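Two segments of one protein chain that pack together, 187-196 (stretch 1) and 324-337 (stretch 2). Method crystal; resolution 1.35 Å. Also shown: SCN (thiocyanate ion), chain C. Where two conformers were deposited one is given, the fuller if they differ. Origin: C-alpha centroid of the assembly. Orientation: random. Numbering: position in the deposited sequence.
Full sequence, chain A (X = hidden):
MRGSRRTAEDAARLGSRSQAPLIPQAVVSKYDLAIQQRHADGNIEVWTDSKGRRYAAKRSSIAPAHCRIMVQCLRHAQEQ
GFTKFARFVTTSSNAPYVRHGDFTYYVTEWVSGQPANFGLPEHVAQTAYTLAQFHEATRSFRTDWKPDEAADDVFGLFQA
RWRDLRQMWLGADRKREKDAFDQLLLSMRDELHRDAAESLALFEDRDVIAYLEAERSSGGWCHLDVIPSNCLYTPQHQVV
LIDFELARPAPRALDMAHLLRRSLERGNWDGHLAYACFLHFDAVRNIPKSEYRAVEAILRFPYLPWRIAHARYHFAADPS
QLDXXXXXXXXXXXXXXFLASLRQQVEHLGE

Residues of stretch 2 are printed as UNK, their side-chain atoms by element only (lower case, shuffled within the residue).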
ATOM      1  N   SER A 187      27.087  -4.175  10.800  1.00 13.36           N
ATOM      2  CA  SER A 187      27.003  -5.465  11.470  1.00 14.81           C
ATOM      3  C   SER A 187      26.086  -6.455  10.765  1.00 14.76           C
ATOM      4  O   SER A 187      26.197  -7.654  11.006  1.00 18.65           O
ATOM      5  CB  SER A 187      26.535  -5.322  12.922  1.00 16.68           C
ATOM      6  OG  SER A 187      25.130  -5.083  13.016  1.00 16.08           O
HETATM    7  N   MSE A 188      25.170  -5.973   9.929  1.00 14.29           N
HETATM    8  CA  MSE A 188      24.227  -6.870   9.248  1.00 15.24           C
HETATM    9  C   MSE A 188      24.474  -6.992   7.755  1.00 12.65           C
HETATM   10  O   MSE A 188      23.622  -7.529   7.047  1.00 12.47           O
HETATM   11  CB  MSE A 188      22.779  -6.502   9.577  1.00 18.98           C
HETATM   12  CG  MSE A 188      22.445  -5.138   9.040  1.00 17.86           C
HETATM   13 SE   MSE A 188      20.543  -4.696   9.339  0.75 17.47          SE
HETATM   14  CE  MSE A 188      20.971  -4.087  11.071  1.00 12.89           C
ATOM     15  N   ARG A 189      25.639  -6.562   7.266  1.00 14.90           N
ATOM     16  CA  ARG A 189      25.893  -6.577   5.825  1.00 18.34           C
ATOM     17  C   ARG A 189      25.731  -7.954   5.201  1.00 15.43           C
ATOM     18  O   ARG A 189      25.186  -8.077   4.117  1.00 17.20           O
ATOM     19  CB  ARG A 189      27.309  -6.111   5.520  1.00 23.42           C
ATOM     20  CG  ARG A 189      27.500  -4.614   5.594  1.00 27.15           C
ATOM     21  CD  ARG A 189      28.983  -4.286   5.438  1.00 30.09           C
ATOM     22  NE  ARG A 189      29.686  -4.476   6.708  1.00 29.45           N
ATOM     23  CZ  ARG A 189      30.999  -4.357   6.877  1.00 32.49           C
ATOM     24  NH1 ARG A 189      31.806  -4.082   5.844  1.00 35.48           N
ATOM     25  NH2 ARG A 189      31.507  -4.534   8.098  1.00 31.88           N
ATOM     26  N   ASP A 190      26.224  -8.989   5.867  1.00 17.10           N
ATOM     27  CA  ASP A 190      26.213 -10.304   5.249  1.00 17.87           C
ATOM     28  C   ASP A 190      24.779 -10.824   5.121  1.00 15.22           C
ATOM     29  O   ASP A 190      24.423 -11.371   4.061  1.00 16.70           O
ATOM     30  CB  ASP A 190      27.145 -11.277   5.977  1.00 23.33           C
ATOM     31  CG  ASP A 190      28.634 -10.942   5.760  1.00 28.54           C
ATOM     32  OD1 ASP A 190      29.129 -11.002   4.597  1.00 33.00           O
ATOM     33  OD2 ASP A 190      29.316 -10.624   6.756  1.00 33.19           O
ATOM     34  N   GLU A 191      23.924 -10.580   6.129  1.00 14.78           N
ATOM     35  CA  GLU A 191      22.521 -10.991   6.014  1.00 14.54           C
ATOM     36  C   GLU A 191      21.780 -10.171   4.963  1.00 12.57           C
ATOM     37  O   GLU A 191      20.942 -10.686   4.228  1.00 13.38           O
ATOM     38  CB  GLU A 191      21.767 -10.904   7.347  1.00 17.65           C
ATOM     39  CG  GLU A 191      20.256 -11.170   7.216  1.00 23.88           C
ATOM     40  CD  GLU A 191      19.468 -11.011   8.517  1.00 28.33           C
ATOM     41  OE1 GLU A 191      18.696  -9.994   8.659  1.00 23.75           O
ATOM     42  OE2 GLU A 191      19.628 -11.906   9.387  1.00 32.33           O
ATOM     43  N   LEU A 192      22.024  -8.872   4.945  1.00 12.20           N
ATOM     44  CA  LEU A 192      21.364  -8.020   3.968  1.00 14.34           C
ATOM     45  C   LEU A 192      21.743  -8.443   2.543  1.00 12.80           C
ATOM     46  O   LEU A 192      20.896  -8.528   1.665  1.00 12.06           O
ATOM     47  CB  LEU A 192      21.749  -6.561   4.215  1.00 14.15           C
ATOM     48  CG  LEU A 192      21.233  -5.903   5.497  1.00 15.16           C
ATOM     49  CD1 LEU A 192      21.850  -4.516   5.578  1.00 16.93           C
ATOM     50  CD2 LEU A 192      19.725  -5.805   5.480  1.00 15.88           C
ATOM     51  N   HIS A 193      23.030  -8.707   2.343  1.00 13.58           N
ATOM     52  CA  HIS A 193      23.540  -9.160   1.039  1.00 15.11           C
ATOM     53  C   HIS A 193      22.873 -10.480   0.627  1.00 13.05           C
ATOM     54  O   HIS A 193      22.385 -10.617  -0.504  1.00 13.98           O
ATOM     55  CB  HIS A 193      25.069  -9.283   1.100  1.00 16.78           C
ATOM     56  CG  HIS A 193      25.722  -9.677  -0.192  1.00 22.45           C
ATOM     57  ND1 HIS A 193      27.043 -10.052  -0.259  1.00 33.31           N
ATOM     58  CD2 HIS A 193      25.249  -9.741  -1.457  1.00 22.66           C
ATOM     59  CE1 HIS A 193      27.358 -10.335  -1.510  1.00 31.63           C
ATOM     60  NE2 HIS A 193      26.286 -10.160  -2.259  1.00 23.68           N
ATOM     61  N   ARG A 194      22.809 -11.423   1.554  1.00 14.99           N
ATOM     62  CA  ARG A 194      22.199 -12.727   1.278  1.00 15.69           C
ATOM     63  C   ARG A 194      20.739 -12.569   0.870  1.00 13.64           C
ATOM     64  O   ARG A 194      20.282 -13.134  -0.117  1.00 16.83           O
ATOM     65  CB  ARG A 194      22.297 -13.658   2.488  1.00 21.02           C
ATOM     66  CG  ARG A 194      21.955 -15.096   2.146  1.00 23.57           C
ATOM     67  CD  ARG A 194      21.772 -16.035   3.336  1.00 30.46           C
ATOM     68  NE  ARG A 194      22.539 -15.665   4.525  1.00 35.68           N
ATOM     69  CZ  ARG A 194      22.034 -15.272   5.700  1.00 32.65           C
ATOM     70  NH1 ARG A 194      20.730 -15.192   5.913  1.00 41.00           N
ATOM     71  NH2 ARG A 194      22.861 -14.969   6.689  1.00 38.46           N
ATOM     72  N   ASP A 195      19.997 -11.771   1.637  1.00 13.29           N
ATOM     73  CA  ASP A 195      18.590 -11.585   1.335  1.00 13.06           C
ATOM     74  C   ASP A 195      18.355 -10.888  -0.010  1.00 12.13           C
ATOM     75  O   ASP A 195      17.472 -11.276  -0.773  1.00 12.88           O
ATOM     76  CB  ASP A 195      17.917 -10.755   2.434  1.00 12.55           C
ATOM     77  CG  ASP A 195      17.584 -11.544   3.695  1.00 16.35           C
ATOM     78  OD1 ASP A 195      17.622 -12.788   3.687  1.00 17.51           O
ATOM     79  OD2 ASP A 195      17.247 -10.877   4.710  1.00 19.01           O
ATOM     80  N   ALA A 196      19.121  -9.831  -0.293  1.00 11.84           N
ATOM     81  CA  ALA A 196      18.985  -9.138  -1.571  1.00 12.15           C
ATOM     82  C   ALA A 196      19.295 -10.087  -2.738  1.00 13.89           C
ATOM     83  O   ALA A 196      18.571 -10.092  -3.731  1.00 14.14           O
ATOM     84  CB  ALA A 196      19.893  -7.922  -1.635  1.00 11.61           C
ATOM     85  N   UNK A 324      14.225   2.548  13.850  1.00 12.38           N
ATOM     86  CA  UNK A 324      13.718   1.583  12.867  1.00 13.17           C
ATOM     87  C   UNK A 324      14.705   0.450  12.561  1.00 12.55           C
ATOM     88  O   UNK A 324      14.313  -0.707  12.496  1.00 13.47           O
ATOM     89  c   UNK A 324      13.332   2.295  11.589  1.00 14.27           C
ATOM     90  N   UNK A 325      15.986   0.794  12.420  1.00 11.18           N
ATOM     91  CA  UNK A 325      16.986  -0.228  12.121  1.00 11.93           C
ATOM     92  C   UNK A 325      17.202  -1.154  13.330  1.00 11.71           C
ATOM     93  O   UNK A 325      17.389  -2.369  13.177  1.00 12.38           O
ATOM     94  c   UNK A 325      20.617   0.106  10.876  1.00 12.94           C
ATOM     95  c   UNK A 325      18.291   0.413  11.682  1.00 12.01           C
ATOM     96  c   UNK A 325      18.770  -1.109   9.753  1.00 14.25           C
ATOM     97  c   UNK A 325      19.284  -0.577  11.073  1.00 12.24           C
ATOM     98  N   UNK A 326      17.113  -0.588  14.543  1.00 13.48           N
ATOM     99  CA  UNK A 326      17.207  -1.390  15.759  1.00 12.52           C
ATOM    100  C   UNK A 326      16.068  -2.411  15.826  1.00 13.58           C
ATOM    101  O   UNK A 326      16.291  -3.590  16.143  1.00 15.15           O
ATOM    102  c   UNK A 326      17.187  -0.529  17.025  1.00 14.21           C
ATOM    103  c   UNK A 326      18.483   0.226  17.268  1.00 14.83           C
ATOM    104  o   UNK A 326      17.304   1.824  18.611  1.00 17.92           O
ATOM    105  n   UNK A 326      19.492   1.596  18.955  1.00 15.03           N
ATOM    106  c   UNK A 326      18.384   1.294  18.336  1.00 13.98           C
ATOM    107  N   UNK A 327      14.852  -1.967  15.524  1.00 13.87           N
ATOM    108  CA  UNK A 327      13.723  -2.881  15.520  1.00 17.87           C
ATOM    109  C   UNK A 327      13.875  -3.962  14.456  1.00 15.02           C
ATOM    110  O   UNK A 327      13.520  -5.111  14.700  1.00 15.14           O
ATOM    111  o   UNK A 327       9.710  -1.795  16.472  1.00 52.37           O
ATOM    112  n   UNK A 327       8.855  -2.811  14.646  1.00 45.96           N
ATOM    113  c   UNK A 327      12.391  -2.149  15.325  1.00 20.77           C
ATOM    114  c   UNK A 327       9.861  -2.503  15.470  1.00 37.98           C
ATOM    115  c   UNK A 327      11.209  -3.104  15.138  1.00 27.00           C
ATOM    116  N   UNK A 328      14.407  -3.604  13.286  1.00 13.88           N
ATOM    117  CA  UNK A 328      14.633  -4.610  12.252  1.00 13.38           C
ATOM    118  C   UNK A 328      15.629  -5.663  12.759  1.00 13.51           C
ATOM    119  O   UNK A 328      15.435  -6.861  12.574  1.00 13.71           O
ATOM    120  c   UNK A 328      14.321  -6.037   7.913  1.00 15.09           C
ATOM    121  c   UNK A 328      15.301  -4.923   9.814  1.00 14.20           C
ATOM    122  o   UNK A 328      15.569  -7.554   6.625  1.00 16.25           O
ATOM    123  c   UNK A 328      16.572  -6.485   8.521  1.00 15.24           C
ATOM    124  c   UNK A 328      15.173  -3.955  10.986  1.00 13.47           C
ATOM    125  c   UNK A 328      16.469  -5.618   9.586  1.00 13.83           C
ATOM    126  c   UNK A 328      15.492  -6.689   7.694  1.00 14.58           C
ATOM    127  c   UNK A 328      14.226  -5.153   8.967  1.00 14.17           C
ATOM    128  N   UNK A 329      16.691  -5.217  13.412  1.00 13.38           N
ATOM    129  CA  UNK A 329      17.696  -6.125  13.946  1.00 14.50           C
ATOM    130  C   UNK A 329      17.096  -7.064  14.998  1.00 15.37           C
ATOM    131  O   UNK A 329      17.372  -8.260  15.010  1.00 15.71           O
ATOM    132  c   UNK A 329      18.854  -5.347  14.531  1.00 14.89           C
ATOM    133  N   UNK A 330      16.275  -6.504  15.883  1.00 15.66           N
ATOM    134  CA  UNK A 330      15.589  -7.300  16.916  1.00 15.87           C
ATOM    135  C   UNK A 330      14.759  -8.425  16.301  1.00 15.31           C
ATOM    136  O   UNK A 330      14.761  -9.557  16.793  1.00 16.39           O
ATOM    137  c   UNK A 330      15.579  -5.561  18.717  1.00 19.53           C
ATOM    138  c   UNK A 330      14.699  -6.415  17.819  1.00 17.11           C
ATOM    139  c   UNK A 330      13.737  -7.249  18.648  1.00 18.22           C
ATOM    140  N   UNK A 331      14.068  -8.105  15.221  1.00 14.64           N
ATOM    141  CA  UNK A 331      13.174  -9.053  14.554  1.00 14.39           C
ATOM    142  C   UNK A 331      13.814  -9.916  13.475  1.00 14.99           C
ATOM    143  O   UNK A 331      13.136 -10.763  12.881  1.00 14.16           O
ATOM    144  o   UNK A 331       9.677  -6.853  13.290  1.00 23.01           O
ATOM    145  c   UNK A 331      12.017  -8.283  13.939  1.00 14.38           C
ATOM    146  c   UNK A 331      11.250  -7.516  14.991  1.00 16.00           C
ATOM    147  c   UNK A 331       9.938  -6.987  14.500  1.00 20.50           C
ATOM    148  n   UNK A 331       9.078  -6.691  15.445  1.00 21.73           N
ATOM    149  N   UNK A 332      15.097  -9.708  13.222  1.00 14.07           N
ATOM    150  CA  UNK A 332      15.717 -10.302  12.041  1.00 13.70           C
ATOM    151  C   UNK A 332      15.633 -11.828  12.041  1.00 13.13           C
ATOM    152  O   UNK A 332      15.350 -12.428  11.000  1.00 14.28           O
ATOM    153  c   UNK A 332      17.154  -9.834  11.898  1.00 17.46           C
ATOM    154  N   UNK A 333      15.878 -12.468  13.181  0.50 13.30           N
ATOM    155  CA  UNK A 333      15.823 -13.929  13.207  0.50 14.46           C
ATOM    156  C   UNK A 333      14.405 -14.451  13.041  0.50 13.87           C
ATOM    157  O   UNK A 333      14.189 -15.442  12.354  0.50 15.47           O
ATOM    158  o   UNK A 333      16.040 -17.580  12.664  0.50 24.79           O
ATOM    159  c   UNK A 333      16.454 -14.522  14.468  0.50 14.92           C
ATOM    160  c   UNK A 333      16.287 -16.035  14.522  0.50 17.11           C
ATOM    161  c   UNK A 333      16.731 -16.694  13.219  0.50 20.19           C
ATOM    162  o   UNK A 333      17.778 -16.283  12.713  0.50 28.87           O
ATOM    163  N   UNK A 334      13.435 -13.781  13.659  1.00 14.28           N
ATOM    164  CA  UNK A 334      12.030 -14.153  13.459  1.00 14.55           C
ATOM    165  C   UNK A 334      11.598 -14.004  11.999  1.00 14.43           C
ATOM    166  O   UNK A 334      10.868 -14.840  11.469  1.00 14.51           O
ATOM    167  c   UNK A 334      10.341 -15.173  15.914  1.00 31.91           C
ATOM    168  c   UNK A 334      11.096 -13.336  14.368  1.00 17.52           C
ATOM    169  n   UNK A 334       8.175 -16.313  16.178  1.00 45.32           N
ATOM    170  c   UNK A 334       8.836 -15.028  15.841  1.00 38.92           C
ATOM    171  c   UNK A 334      11.047 -13.831  15.793  1.00 25.90           C
ATOM    172  N   UNK A 335      12.070 -12.944  11.355  1.00 12.94           N
ATOM    173  CA  UNK A 335      11.801 -12.725   9.931  1.00 12.36           C
ATOM    174  C   UNK A 335      12.406 -13.858   9.078  1.00 12.52           C
ATOM    175  O   UNK A 335      11.740 -14.409   8.194  1.00 13.91           O
ATOM    176  n   UNK A 335      14.755 -10.527   5.864  1.00 13.62           N
ATOM    177  c   UNK A 335      12.264 -11.087   8.009  1.00 12.10           C
ATOM    178  n   UNK A 335      13.630  -9.560   4.112  1.00 15.38           N
ATOM    179  c   UNK A 335      12.739  -9.682   7.671  1.00 12.86           C
ATOM    180  c   UNK A 335      13.714  -9.844   5.404  1.00 12.82           C
ATOM    181  c   UNK A 335      12.348 -11.359   9.502  1.00 12.65           C
ATOM    182  n   UNK A 335      12.753  -9.420   6.242  1.00 12.39           N
ATOM    183  N   UNK A 336      13.665 -14.198   9.358  0.50 12.90           N
ATOM    184  CA  UNK A 336      14.333 -15.314   8.672  0.50 12.33           C
ATOM    185  C   UNK A 336      13.546 -16.607   8.852  0.50 13.35           C
ATOM    186  O   UNK A 336      13.318 -17.337   7.894  0.50 14.63           O
ATOM    187  c   UNK A 336      16.917 -14.340   7.292  0.50 11.32           C
ATOM    188  o   UNK A 336      17.164 -15.347   6.628  0.50 12.46           O
ATOM    189  c   UNK A 336      15.756 -15.511   9.208  0.50 11.74           C
ATOM    190  n   UNK A 336      16.822 -13.144   6.758  0.50 10.37           N
ATOM    191  c   UNK A 336      16.738 -14.429   8.792  0.50 11.37           C
ATOM    192  N   UNK A 337      13.111 -16.878  10.083  1.00 14.36           N
ATOM    193  CA  UNK A 337      12.357 -18.103  10.384  1.00 15.21           C
ATOM    194  C   UNK A 337      11.035 -18.167   9.621  1.00 14.20           C
ATOM    195  O   UNK A 337      10.615 -19.205   9.125  1.00 15.01           O
ATOM    196  c   UNK A 337      12.093 -18.211  11.878  1.00 14.27           C
TER
HETATM  197  S   SCN C 402      12.199  -5.538   4.944  0.75 24.81           S
HETATM  198  C   SCN C 402      11.226  -6.534   5.243  0.75 14.95           C
HETATM  199  N   SCN C 402      10.478  -7.296   5.472  0.75 10.33           N
HETATM  200  O   HOH W   1      15.975 -11.060   8.508  1.00 17.56           O
HETATM  201  O   HOH W   2      17.847  -8.677   6.195  1.00 19.67           O
HETATM  202  O   HOH W   3      18.865 -15.004   4.197  1.00 30.63           O

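Position 324 carries one side-chain carbon and lies out of reach of stretch 1. One carbon means alanine, Ala324. Position 325 has four carbons, forked at the second. The fork carbon lies 3.9 Å from Met188 CE. This is leucine, Leu325, and that carbon is its CG. Position 326 has three carbons, the third carrying one oxygen and one nitrogen, and its CB points away from stretch 1. It is Gln326. Position 327 has the same make-up, is exposed and makes no contact. It is Gln327.

Position 328 has one carbon, then a six-carbon ring bearing one oxygen. The ring lies near Met188, Glu191 and Leu192. This is tyrosine, Tyr328. Met188 SE is 4.2 Å from Tyr328 CD2, and Leu192 CD2 is 4.4 Å from Tyr328 CE2. The selenium sits obliquely to the ring, 5.3 Å from SE to the ring centroid.

Position 329 has a single carbon, CB, 4.2 Å from Met188 CE. It is Ala329. Position 330 has three carbons, branched at CB, and does not reach stretch 1. It is Val330. Position 331 has three carbons, the third carrying an oxygen and a nitrogen, and also makes no contact. It is Gln331. Position 332 has one carbon, directed toward stretch 1, with CB 3.6 Å from Glu191 OE1. It is Ala332. The methyl group lies against the Glu191 carboxylate.

Position 333 has three carbons, the third carrying two oxygens. It makes no contact, and one of two deposited conformers is given. It is Glu333. Position 334 has four carbons in a row ending in nitrogen, and lies out of reach. It is Lys334.

Position 335 has three carbons, a nitrogen, then a carbon with two more nitrogens. One terminal nitrogen meets the Asp195 carboxylate. This is arginine, Arg335. Arg335 NH1 donates to Asp195 OD2 at 2.8 Å, a hydrogen bond within a salt bridge. Arg335 NE makes a weak hydrogen bond to the thiocyanate N, 3.2 Å away.

Position 336 has three carbons, the third carrying an oxygen and a nitrogen, and the nitrogen faces Asp195. It is Gln336, in one of two deposited conformers. Gln336 NE2 donates to Asp195 OD1 at 3.2 Å, nearly straight, and weakly to Asp195 OD2 at 3.1 Å. Position 337 has one carbon and no contact. It is Ala337.

The contact has an apolar end and a polar end. Met188, just before its helix, packs on Leu325, Tyr328 and Ala329. Farther along, Asp195 receives Arg335 and Gln336, so its negative charge is paired and both carboxylate oxygens are used. The helix axes stay 12.6 Å apart at closest approach, and waters help bridge the gap. Water 1 links Glu191 to Ala332 O, Arg335 and Gln336. Water 2 accepts from Tyr328 OH and donates to Glu191 OE1 and Asp195 OD2. Water 3 joins Arg194, Asp195 and Gln336. The buried surface is modest, 396 Å² over both sides.

Stretch 2, residues 324-337: ALQQYAVQAEKRQA
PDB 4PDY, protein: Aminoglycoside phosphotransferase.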